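Local coordinates for protein bifunctional enzyme IspD/IspF (Campylobacter jejuni, PDB 1W55) that makes 4-diphosphocytidyl-2-C-methyl-D-erythritol from CTP and 2-C-methyl-D-erythritol 4-phosphate, and converts the 2-phosphate of that product to 2-C-methyl-D-erythritol 2,4-cyclodiphosphate with release of CMP, at residues Asn324-His327 with Asp332-Arg335. Sequence-based numbering, arbitrary orientation.
Sequences NIAH and DEFR
Ala326 and Glu333 make a small nonpolar contact between helix 318-329 and the turn that follows it. The methyl group of Ala326 points from the helix at the turn and meets it where the side chain of Glu333 branches from the backbone. Its CB lies 3.8 Å from Glu333 CG, and is equally close to Glu333 CA. The carbonyl carbon of Asp332 borders the same methyl, with Asp332 C 4.3 Å from Ala326 CB. No hydrogen bond crosses between the segments, and only 85 Å² is buried. The CA atoms of Ala326 and Glu333 come within 5.3 Å, a spacing that the short alanine side chain permits. Glu333 touches with the aliphatic base of its side chain. Beyond CG the chain is extended (chi2 158°), which takes the carboxylate away from the methyl.

The turn is a single 3-10 turn at 333-335, with Arg335 N bonded to Asp332 O at 3.1 Å. It leads into strand 336-341. This strand runs parallel to strand 298-308, its neighbour in the sheet, and helix 318-329 connects the two. The contact therefore lies where the helix of a beta-alpha-beta crossover gives way to its second strand, in the IspF part of the chain. Next to Ala326, Ile325 packs on Ile303 and Ile305 of the sheet and on Leu249 and Leu253 of helix 248-260. In the turn, Arg335 CG lies over one face of the Phe334 ring, 3.8 Å above its plane and offset toward the rim. Phe334 also stacks on Phe63 in the IspD part of a second subunit of the hexamer, and Arg335 forms a salt bridge with Glu209 of that same subunit.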
loop_
_atom_site.group_PDB
_atom_site.type_symbol
_atom_site.label_atom_id
_atom_site.label_comp_id
_atom_site.label_asym_id
_atom_site.label_seq_id
_atom_site.Cartn_x
_atom_site.Cartn_y
_atom_site.Cartn_z
ATOM N N ASN A 324 -41.494 12.180 8.588
ATOM C CA ASN A 324 -41.564 12.231 10.055
ATOM C C ASN A 324 -40.679 11.177 10.762
ATOM O O ASN A 324 -40.037 11.481 11.773
ATOM C CB ASN A 324 -43.018 12.128 10.527
ATOM C CG ASN A 324 -43.233 12.739 11.919
ATOM O OD1 ASN A 324 -42.662 13.785 12.259
ATOM N ND2 ASN A 324 -44.048 12.080 12.729
ATOM N N ILE A 325 -40.642 9.954 10.227
ATOM C CA ILE A 325 -39.695 8.932 10.695
ATOM C C ILE A 325 -38.255 9.404 10.540
ATOM O O ILE A 325 -37.446 9.211 11.439
ATOM C CB ILE A 325 -39.876 7.562 9.952
ATOM C CG1 ILE A 325 -41.212 6.905 10.305
ATOM C CG2 ILE A 325 -38.704 6.600 10.279
ATOM C CD1 ILE A 325 -41.665 5.815 9.283
ATOM N N ALA A 326 -37.933 10.006 9.393
ATOM C CA ALA A 326 -36.579 10.519 9.151
ATOM C C ALA A 326 -36.177 11.573 10.183
ATOM O O ALA A 326 -35.053 11.554 10.680
ATOM C CB ALA A 326 -36.445 11.094 7.713
ATOM N N HIS A 327 -37.093 12.499 10.470
ATOM C CA HIS A 327 -36.841 13.613 11.388
ATOM C C HIS A 327 -36.664 13.112 12.825
ATOM O O HIS A 327 -35.719 13.497 13.501
ATOM C CB HIS A 327 -37.974 14.655 11.295
ATOM C CG HIS A 327 -37.894 15.736 12.332
ATOM N ND1 HIS A 327 -38.644 15.714 13.490
ATOM C CD2 HIS A 327 -37.149 16.869 12.388
ATOM C CE1 HIS A 327 -38.365 16.786 14.213
ATOM N NE2 HIS A 327 -37.461 17.503 13.567
ATOM N N ASP A 332 -31.466 10.480 6.854
ATOM C CA ASP A 332 -31.823 11.019 5.557
ATOM C C ASP A 332 -33.094 10.324 5.062
ATOM O O ASP A 332 -33.253 9.098 5.198
ATOM C CB ASP A 332 -30.676 10.855 4.567
ATOM C CG ASP A 332 -29.612 11.936 4.724
ATOM O OD1 ASP A 332 -29.935 13.149 4.601
ATOM O OD2 ASP A 332 -28.425 11.673 4.973
ATOM N N GLU A 333 -33.986 11.131 4.502
ATOM C CA GLU A 333 -35.306 10.712 4.056
ATOM C C GLU A 333 -35.332 9.533 3.094
ATOM O O GLU A 333 -36.228 8.694 3.178
ATOM C CB GLU A 333 -36.022 11.894 3.403
ATOM C CG GLU A 333 -37.032 12.590 4.296
ATOM C CD GLU A 333 -37.323 14.024 3.849
ATOM O OE1 GLU A 333 -37.175 14.956 4.682
ATOM O OE2 GLU A 333 -37.692 14.220 2.664
ATOM N N PHE A 334 -34.361 9.465 2.184
ATOM C CA PHE A 334 -34.340 8.393 1.189
ATOM C C PHE A 334 -34.207 6.982 1.784
ATOM O O PHE A 334 -34.502 6.002 1.109
ATOM C CB PHE A 334 -33.252 8.628 0.134
ATOM C CG PHE A 334 -31.852 8.295 0.600
ATOM C CD1 PHE A 334 -31.310 7.030 0.371
ATOM C CD2 PHE A 334 -31.058 9.260 1.215
ATOM C CE1 PHE A 334 -30.002 6.723 0.781
ATOM C CE2 PHE A 334 -29.761 8.971 1.620
ATOM C CZ PHE A 334 -29.229 7.697 1.408
ATOM N N ARG A 335 -33.757 6.901 3.033
ATOM C CA ARG A 335 -33.550 5.627 3.723
ATOM C C ARG A 335 -34.829 5.013 4.309
ATOM O O ARG A 335 -34.757 3.957 4.923
ATOM C CB ARG A 335 -32.531 5.800 4.852
ATOM C CG ARG A 335 -31.148 6.125 4.371
ATOM C CD ARG A 335 -30.180 6.468 5.475
ATOM N NE ARG A 335 -28.873 6.770 4.894
ATOM C CZ ARG A 335 -28.042 5.866 4.370
ATOM N NH1 ARG A 335 -28.346 4.558 4.370
ATOM N NH2 ARG A 335 -26.887 6.273 3.856
#